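Long-range contacts in inosine-uridine nucleoside N-ribohydrolase (Xanthomonas oryzae pv. oryzae, PDB 4KL0), which binds calcium and probably belongs to the inosine-uridine nucleoside hydrolases, enzymes that cleave N-glycosidic bonds of nucleosides, though its own activity is unproven: residues L21-L26 with D55-L60; L79-F84 with L120-D125. All coordinates share one frame; numbering follows the deposited sequence.

Contact 1 of 2, residues L21-L26 with D55-L60; sequences LHRPQL and DGFLRL
A Schellman motif ends helix 41-54 at G56, and the loop 21-26, which leads from helix 10-20 to strand 28-34 of the Rossmann-like sheet, packs against this turn as the chain enters strand 58-65. The turn presents two backbone carbonyls to the loop, and each is met differently. NE of R23 donates to O of D55 at 2.8 Å, approaching in the carbonyl plane along a lone pair. The acceptor also sits only 7° out of the guanidinium plane, although the bond is bent at the hydrogen (137°). The arginine reaches it with an extended chain from CG to NE, so its methylenes pass close by the same oxygen. A water donates to O of G56 at 2.7 Å and also donates to the O of P24, bridging the two backbones. A second water accepts from NH2 of R23 and donates to OD1 of D55; it links opposite charges that stand 4.0 Å apart, NH2 to OD1, too far for a salt bridge. The carboxylate has stronger partners in R20, which forms a salt bridge with OD1, and Q51, which bonds OD2. Glycine suits position 56 because its positive phi (86°) would press a CB against the preceding carbonyl oxygen. F57 supplies the apolar part: its ring, beside L19 of helix 10-20 and L52 of helix 41-54, is met obliquely by the loop. CZ of F57 lies 3.8 Å from CA of R23, and CE1 comes up to O of H22. The side chains of F57 and P24 run at about a right angle to each other. Proline, with no backbone N-H to satisfy, offers carbon here, its CD lying 3.7 Å from CD1 of F57, while its CG is 3.4 Å from the O of G56.

Contact 2 of 2, residues L79-F84 with L120-D125; sequences LAKGVF and LRAAPD
CG of R121 stands beside its own backbone N (chi1 -72°), which puts it against N of L79 at 3.8 Å, while K81 sends CG anti to its N (chi1 177°) and then bends at chi2. These side chains belong to a helix-to-loop packing in the nucleoside hydrolase fold, in which the chain approaching helix 133-141 runs across one side of helix 70-86. Beyond CG, the arginine bends at chi3. Arginine therefore does two jobs, with CG against the helix backbone, NH1 bonding OE1 of Q75 an earlier turn along the same helix, and NE bonding O of A118 in its own loop. L79 meets it through CB, 4.2 Å from CG of R121. Leucine is suited to burial on the inner side, where L79 touches V43 of helix 41-54 and comes about 7 Å, side chain to side chain, from the calcium ligand D42. CG of K81 packs 4.0 Å from CB of A122, and NZ goes on to bond the O of V92. The small alanine fits close to the helix: CB of A122 lies 3.8 Å from N of G82, and its backbone bonds that of Q78. L120 faces the helix with its CB, and its CD1 makes a loose apolar contact, 4.2 Å, with CG2 of V83, a branched residue that also packs on V43 and Y46. Closest of all is the approach at G82, where a CB would collide with the carbonyl oxygen of L120. With no CB, glycine lets the loop in, and CA of G82 makes a nearly straight CA-H...O contact (163°) with O of L120 at 3.2 Å.

How the contacts relate
From the N terminus, the chain leaves helix 10-20 through the loop 21-26, runs along strand 28-34 and helix 41-54, and comes back at 55-60, where contact 1 closes a loop around that strand and helix. Strand 58-65 then leads into helix 70-86, whose 79-84 portion opens contact 2; strand 93-96 and helix 104-110 pass before 120-125 closes it. The two loops are in series, neither crossing nor nesting. Contact 1 ties the entries of two neighbouring parallel strands, and contact 2 fastens the loop 120-125 back onto helix 70-86, the helix that follows strand 58-65. Their centres are 26 Å apart, yet they touch where CD2 of L60 packs 3.5 Å from CE1 of F84.

Contact 1 of 2, residues L21-L26 with D55-L60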
ATOM      1  N   LEU A  21     -15.849  -7.099 -16.001  1.00 25.43           N
ATOM      2  CA  LEU A  21     -16.019  -6.784 -17.421  1.00 28.83           C
ATOM      3  C   LEU A  21     -14.785  -6.117 -18.031  1.00 30.84           C
ATOM      4  O   LEU A  21     -14.661  -6.040 -19.276  1.00 31.35           O
ATOM      5  CB  LEU A  21     -17.231  -5.869 -17.637  1.00 28.22           C
ATOM      6  CG  LEU A  21     -18.556  -6.473 -17.188  1.00 31.23           C
ATOM      7  CD1 LEU A  21     -19.610  -5.359 -17.066  1.00 32.12           C
ATOM      8  CD2 LEU A  21     -18.988  -7.582 -18.160  1.00 33.19           C
ATOM      9  N   HIS A  22     -13.867  -5.642 -17.174  1.00 26.06           N
ATOM     10  CA  HIS A  22     -12.790  -4.800 -17.622  1.00 25.95           C
ATOM     11  C   HIS A  22     -11.456  -5.495 -17.453  1.00 24.94           C
ATOM     12  O   HIS A  22     -10.425  -4.801 -17.352  1.00 26.62           O
ATOM     13  CB  HIS A  22     -12.746  -3.510 -16.775  1.00 27.05           C
ATOM     14  CG  HIS A  22     -13.910  -2.587 -16.974  1.00 32.52           C
ATOM     15  ND1 HIS A  22     -15.216  -2.955 -16.730  1.00 36.62           N
ATOM     16  CD2 HIS A  22     -13.956  -1.291 -17.368  1.00 37.01           C
ATOM     17  CE1 HIS A  22     -16.018  -1.938 -16.994  1.00 36.14           C
ATOM     18  NE2 HIS A  22     -15.276  -0.913 -17.373  1.00 39.31           N
ATOM     19  N   ARG A  23     -11.451  -6.830 -17.389  1.00 23.08           N
ATOM     20  CA  ARG A  23     -10.197  -7.583 -17.256  1.00 21.62           C
ATOM     21  C   ARG A  23      -9.352  -7.258 -18.449  1.00 22.58           C
ATOM     22  O   ARG A  23      -9.878  -7.175 -19.573  1.00 22.46           O
ATOM     23  CB  ARG A  23     -10.374  -9.122 -17.237  1.00 23.25           C
ATOM     24  CG  ARG A  23     -11.092  -9.718 -16.054  1.00 25.23           C
ATOM     25  CD  ARG A  23     -11.037 -11.228 -16.201  1.00 22.83           C
ATOM     26  NE  ARG A  23     -11.539 -11.928 -15.031  1.00 24.54           N
ATOM     27  CZ  ARG A  23     -12.785 -12.354 -14.872  1.00 20.68           C
ATOM     28  NH1 ARG A  23     -13.693 -12.139 -15.812  1.00 27.38           N
ATOM     29  NH2 ARG A  23     -13.137 -13.016 -13.770  1.00 21.91           N
ATOM     30  N   PRO A  24      -8.046  -7.074 -18.239  1.00 22.65           N
ATOM     31  CA  PRO A  24      -7.105  -6.892 -19.354  1.00 22.56           C
ATOM     32  C   PRO A  24      -6.855  -8.217 -20.103  1.00 23.48           C
ATOM     33  O   PRO A  24      -7.206  -9.301 -19.618  1.00 20.55           O
ATOM     34  CB  PRO A  24      -5.830  -6.426 -18.639  1.00 23.84           C
ATOM     35  CG  PRO A  24      -5.899  -7.099 -17.309  1.00 21.64           C
ATOM     36  CD  PRO A  24      -7.351  -6.996 -16.927  1.00 21.33           C
ATOM     37  N   GLN A  25      -6.256  -8.150 -21.285  1.00 28.50           N
ATOM     38  CA  GLN A  25      -5.924  -9.371 -22.018  1.00 27.13           C
ATOM     39  C   GLN A  25      -4.877 -10.202 -21.312  1.00 27.65           C
ATOM     40  O   GLN A  25      -4.873 -11.425 -21.374  1.00 26.51           O
ATOM     41  CB  GLN A  25      -5.381  -9.010 -23.395  1.00 31.98           C
ATOM     42  CG  GLN A  25      -6.405  -8.329 -24.239  1.00 34.74           C
ATOM     43  CD  GLN A  25      -6.581  -9.026 -25.566  1.00 41.35           C
ATOM     44  OE1 GLN A  25      -5.679  -8.994 -26.426  1.00 43.98           O
ATOM     45  NE2 GLN A  25      -7.729  -9.707 -25.730  1.00 42.82           N
ATOM     46  N   LEU A  26      -3.946  -9.524 -20.659  1.00 23.65           N
ATOM     47  CA  LEU A  26      -2.923 -10.226 -19.939  1.00 25.91           C
ATOM     48  C   LEU A  26      -2.855  -9.581 -18.557  1.00 24.93           C
ATOM     49  O   LEU A  26      -2.958  -8.333 -18.475  1.00 21.18           O
ATOM     50  CB  LEU A  26      -1.592  -9.992 -20.639  1.00 30.15           C
ATOM     51  CG  LEU A  26      -0.865 -11.100 -21.434  1.00 32.97           C
ATOM     52  CD1 LEU A  26      -1.750 -12.286 -21.782  1.00 33.82           C
ATOM     53  CD2 LEU A  26      -0.259 -10.462 -22.678  1.00 35.79           C
ATOM     54  N   ASP A  55      -8.326 -12.915 -10.440  1.00 16.44           N
ATOM     55  CA  ASP A  55      -9.166 -12.447 -11.551  1.00 16.06           C
ATOM     56  C   ASP A  55      -8.430 -11.947 -12.811  1.00 18.27           C
ATOM     57  O   ASP A  55      -9.093 -11.481 -13.754  1.00 20.57           O
ATOM     58  CB  ASP A  55     -10.183 -11.392 -11.085  1.00 18.36           C
ATOM     59  CG  ASP A  55     -11.256 -11.975 -10.169  1.00 24.48           C
ATOM     60  OD1 ASP A  55     -11.408 -13.249 -10.162  1.00 25.50           O
ATOM     61  OD2 ASP A  55     -11.948 -11.189  -9.458  1.00 23.27           O
ATOM     62  N   GLY A  56      -7.113 -12.031 -12.825  1.00 17.19           N
ATOM     63  CA  GLY A  56      -6.363 -11.763 -14.042  1.00 16.01           C
ATOM     64  C   GLY A  56      -6.022 -10.308 -14.312  1.00 20.57           C
ATOM     65  O   GLY A  56      -5.674  -9.950 -15.456  1.00 19.89           O
ATOM     66  N   PHE A  57      -6.074  -9.466 -13.273  1.00 17.98           N
ATOM     67  CA  PHE A  57      -5.679  -8.061 -13.454  1.00 17.08           C
ATOM     68  C   PHE A  57      -4.189  -7.848 -13.303  1.00 16.84           C
ATOM     69  O   PHE A  57      -3.600  -6.988 -13.959  1.00 17.24           O
ATOM     70  CB  PHE A  57      -6.442  -7.179 -12.449  1.00 15.29           C
ATOM     71  CG  PHE A  57      -7.875  -6.973 -12.803  1.00 16.87           C
ATOM     72  CD1 PHE A  57      -8.261  -5.876 -13.552  1.00 20.17           C
ATOM     73  CD2 PHE A  57      -8.836  -7.925 -12.461  1.00 16.57           C
ATOM     74  CE1 PHE A  57      -9.573  -5.709 -13.925  1.00 22.37           C
ATOM     75  CE2 PHE A  57     -10.159  -7.761 -12.802  1.00 19.44           C
ATOM     76  CZ  PHE A  57     -10.539  -6.647 -13.542  1.00 20.87           C
ATOM     77  N   LEU A  58      -3.581  -8.614 -12.407  1.00 15.96           N
ATOM     78  CA  LEU A  58      -2.174  -8.439 -12.119  1.00 15.58           C
ATOM     79  C   LEU A  58      -1.569  -9.768 -11.751  1.00 16.50           C
ATOM     80  O   LEU A  58      -2.290 -10.751 -11.467  1.00 17.13           O
ATOM     81  CB  LEU A  58      -1.985  -7.444 -10.972  1.00 16.56           C
ATOM     82  CG  LEU A  58      -2.515  -7.817  -9.571  1.00 16.03           C
ATOM     83  CD1 LEU A  58      -1.555  -8.706  -8.879  1.00 16.63           C
ATOM     84  CD2 LEU A  58      -2.700  -6.563  -8.696  1.00 18.54           C
ATOM     85  N   ARG A  59      -0.250  -9.800 -11.744  1.00 17.11           N
ATOM     86  CA  ARG A  59       0.439 -10.950 -11.180  1.00 15.99           C
ATOM     87  C   ARG A  59       1.587 -10.400 -10.347  1.00 18.85           C
ATOM     88  O   ARG A  59       2.437  -9.620 -10.860  1.00 17.66           O
ATOM     89  CB  ARG A  59       0.860 -11.966 -12.242  1.00 18.97           C
ATOM     90  CG  ARG A  59       1.667 -13.101 -11.648  1.00 21.02           C
ATOM     91  CD  ARG A  59       2.123 -14.099 -12.713  1.00 26.24           C
ATOM     92  NE  ARG A  59       3.213 -13.521 -13.471  1.00 26.24           N
ATOM     93  CZ  ARG A  59       3.977 -14.207 -14.320  1.00 31.89           C
ATOM     94  NH1 ARG A  59       3.760 -15.514 -14.500  1.00 36.95           N
ATOM     95  NH2 ARG A  59       4.964 -13.599 -14.967  1.00 31.05           N
ATOM     96  N   LEU A  60       1.532 -10.694  -9.041  1.00 15.64           N
ATOM     97  CA  LEU A  60       2.483 -10.053  -8.088  1.00 17.03           C
ATOM     98  C   LEU A  60       3.733 -10.903  -8.082  1.00 17.34           C
ATOM     99  O   LEU A  60       3.764 -11.971  -7.432  1.00 19.39           O
ATOM    100  CB  LEU A  60       1.849  -9.951  -6.687  1.00 18.71           C
ATOM    101  CG  LEU A  60       2.633  -9.250  -5.607  1.00 17.35           C
ATOM    102  CD1 LEU A  60       3.019  -7.847  -6.072  1.00 17.14           C
ATOM    103  CD2 LEU A  60       1.766  -9.247  -4.332  1.00 16.62           C
TER
HETATM  104  O   HOH W   1     -11.126 -14.843 -12.737  1.00 23.86           O
HETATM  105  O   HOH W   2      -6.062 -11.096 -17.869  1.00 25.63           O

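Contact 2 of 2, residues L79-F84 with L120-D125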
ATOM      1  N   LEU A  79       7.085 -11.582   7.572  1.00 13.65           N
ATOM      2  CA  LEU A  79       5.639 -11.445   7.690  1.00 14.60           C
ATOM      3  C   LEU A  79       4.894 -11.355   6.337  1.00 11.00           C
ATOM      4  O   LEU A  79       3.862 -11.959   6.167  1.00 13.33           O
ATOM      5  CB  LEU A  79       5.310 -10.237   8.571  1.00 13.99           C
ATOM      6  CG  LEU A  79       3.853  -9.865   8.726  1.00 14.31           C
ATOM      7  CD1 LEU A  79       3.722  -9.235  10.028  1.00 19.64           C
ATOM      8  CD2 LEU A  79       3.419  -8.876   7.618  1.00 13.65           C
ATOM      9  N   ALA A  80       5.420 -10.565   5.401  1.00 11.22           N
ATOM     10  CA  ALA A  80       4.813 -10.486   4.101  1.00 13.05           C
ATOM     11  C   ALA A  80       4.738 -11.862   3.464  1.00 13.47           C
ATOM     12  O   ALA A  80       3.689 -12.262   2.950  1.00 12.65           O
ATOM     13  CB  ALA A  80       5.534  -9.496   3.186  1.00 12.23           C
ATOM     14  N   LYS A  81       5.846 -12.602   3.530  1.00 13.71           N
ATOM     15  CA  LYS A  81       5.854 -13.903   2.889  1.00 14.46           C
ATOM     16  C   LYS A  81       4.888 -14.867   3.598  1.00 14.93           C
ATOM     17  O   LYS A  81       4.142 -15.615   2.932  1.00 15.36           O
ATOM     18  CB  LYS A  81       7.301 -14.406   2.838  1.00 14.70           C
ATOM     19  CG  LYS A  81       7.453 -15.828   2.252  1.00 16.00           C
ATOM     20  CD  LYS A  81       7.164 -15.809   0.775  1.00 18.96           C
ATOM     21  CE  LYS A  81       7.552 -17.123   0.115  1.00 19.88           C
ATOM     22  NZ  LYS A  81       7.120 -17.048  -1.287  1.00 19.49           N
ATOM     23  N   GLY A  82       4.841 -14.800   4.930  1.00 13.44           N
ATOM     24  CA  GLY A  82       3.809 -15.516   5.683  1.00 16.13           C
ATOM     25  C   GLY A  82       2.373 -15.221   5.261  1.00 16.76           C
ATOM     26  O   GLY A  82       1.515 -16.125   5.218  1.00 17.15           O
ATOM     27  N   VAL A  83       2.083 -13.953   4.956  1.00 13.84           N
ATOM     28  CA  VAL A  83       0.765 -13.580   4.493  1.00 12.41           C
ATOM     29  C   VAL A  83       0.501 -14.071   3.072  1.00 15.72           C
ATOM     30  O   VAL A  83      -0.542 -14.689   2.817  1.00 14.64           O
ATOM     31  CB  VAL A  83       0.560 -12.061   4.586  1.00 11.33           C
ATOM     32  CG1 VAL A  83      -0.737 -11.612   3.846  1.00 11.72           C
ATOM     33  CG2 VAL A  83       0.543 -11.609   6.056  1.00 12.36           C
ATOM     34  N   PHE A  84       1.469 -13.909   2.165  1.00 13.09           N
ATOM     35  CA  PHE A  84       1.291 -14.471   0.812  1.00 13.85           C
ATOM     36  C   PHE A  84       1.044 -15.993   0.830  1.00 17.18           C
ATOM     37  O   PHE A  84       0.192 -16.473   0.097  1.00 16.64           O
ATOM     38  CB  PHE A  84       2.460 -14.097  -0.095  1.00 15.22           C
ATOM     39  CG  PHE A  84       2.563 -12.630  -0.348  1.00 14.19           C
ATOM     40  CD1 PHE A  84       1.465 -11.902  -0.828  1.00 15.37           C
ATOM     41  CD2 PHE A  84       3.759 -11.993  -0.109  1.00 13.30           C
ATOM     42  CE1 PHE A  84       1.599 -10.498  -1.039  1.00 12.36           C
ATOM     43  CE2 PHE A  84       3.917 -10.610  -0.308  1.00 16.09           C
ATOM     44  CZ  PHE A  84       2.835  -9.895  -0.794  1.00 13.83           C
ATOM     45  N   LEU A 120       2.726 -14.685  12.303  1.00 20.07           N
ATOM     46  CA  LEU A 120       2.478 -14.894  10.890  1.00 18.60           C
ATOM     47  C   LEU A 120       3.773 -15.015  10.082  1.00 18.09           C
ATOM     48  O   LEU A 120       3.732 -15.311   8.892  1.00 19.41           O
ATOM     49  CB  LEU A 120       1.548 -13.812  10.309  1.00 21.04           C
ATOM     50  CG  LEU A 120       0.062 -13.918  10.686  1.00 25.43           C
ATOM     51  CD1 LEU A 120      -0.783 -13.020   9.786  1.00 25.46           C
ATOM     52  CD2 LEU A 120      -0.396 -15.331  10.542  1.00 28.86           C
ATOM     53  N   ARG A 121       4.930 -14.808  10.710  1.00 19.66           N
ATOM     54  CA  ARG A 121       6.172 -14.788   9.955  1.00 18.90           C
ATOM     55  C   ARG A 121       6.530 -16.153   9.362  1.00 19.45           C
ATOM     56  O   ARG A 121       6.456 -17.183  10.060  1.00 21.86           O
ATOM     57  CB  ARG A 121       7.325 -14.347  10.836  1.00 19.36           C
ATOM     58  CG  ARG A 121       7.282 -12.845  11.173  1.00 18.37           C
ATOM     59  CD  ARG A 121       8.383 -12.511  12.152  1.00 19.06           C
ATOM     60  NE  ARG A 121       8.062 -13.017  13.477  1.00 19.94           N
ATOM     61  CZ  ARG A 121       8.736 -12.719  14.588  1.00 23.48           C
ATOM     62  NH1 ARG A 121       9.814 -11.897  14.557  1.00 20.57           N
ATOM     63  NH2 ARG A 121       8.306 -13.237  15.743  1.00 24.82           N
ATOM     64  N   ALA A 122       6.924 -16.164   8.093  1.00 17.14           N
ATOM     65  CA  ALA A 122       7.507 -17.368   7.490  1.00 20.48           C
ATOM     66  C   ALA A 122       8.904 -17.499   8.104  1.00 23.29           C
ATOM     67  O   ALA A 122       9.382 -16.579   8.794  1.00 22.85           O
ATOM     68  CB  ALA A 122       7.609 -17.225   6.006  1.00 20.85           C
ATOM     69  N   ALA A 123       9.569 -18.629   7.879  1.00 23.51           N
ATOM     70  CA  ALA A 123      10.973 -18.782   8.307  1.00 24.44           C
ATOM     71  C   ALA A 123      11.924 -17.800   7.582  1.00 24.89           C
ATOM     72  O   ALA A 123      11.655 -17.411   6.427  1.00 23.79           O
ATOM     73  CB  ALA A 123      11.430 -20.223   8.074  1.00 29.19           C
ATOM     74  N   PRO A 124      13.048 -17.408   8.247  1.00 27.25           N
ATOM     75  CA  PRO A 124      14.016 -16.427   7.738  1.00 25.14           C
ATOM     76  C   PRO A 124      14.550 -16.816   6.384  1.00 25.91           C
ATOM     77  O   PRO A 124      14.694 -15.976   5.487  1.00 26.31           O
ATOM     78  CB  PRO A 124      15.143 -16.480   8.776  1.00 28.39           C
ATOM     79  CG  PRO A 124      14.456 -16.807  10.037  1.00 28.11           C
ATOM     80  CD  PRO A 124      13.380 -17.802   9.631  1.00 27.33           C
ATOM     81  N   ASP A 125      14.788 -18.107   6.195  1.00 25.26           N
ATOM     82  CA  ASP A 125      15.324 -18.566   4.917  1.00 28.32           C
ATOM     83  C   ASP A 125      14.258 -18.636   3.794  1.00 27.16           C
ATOM     84  O   ASP A 125      14.580 -18.957   2.640  1.00 29.45           O
ATOM     85  CB  ASP A 125      16.130 -19.884   5.099  1.00 31.36           C
ATOM     86  CG  ASP A 125      17.473 -19.679   5.903  1.00 28.70           C
ATOM     87  OD1 ASP A 125      18.269 -18.740   5.565  1.00 27.64           O
ATOM     88  OD2 ASP A 125      17.719 -20.455   6.889  1.00 27.21           O
TER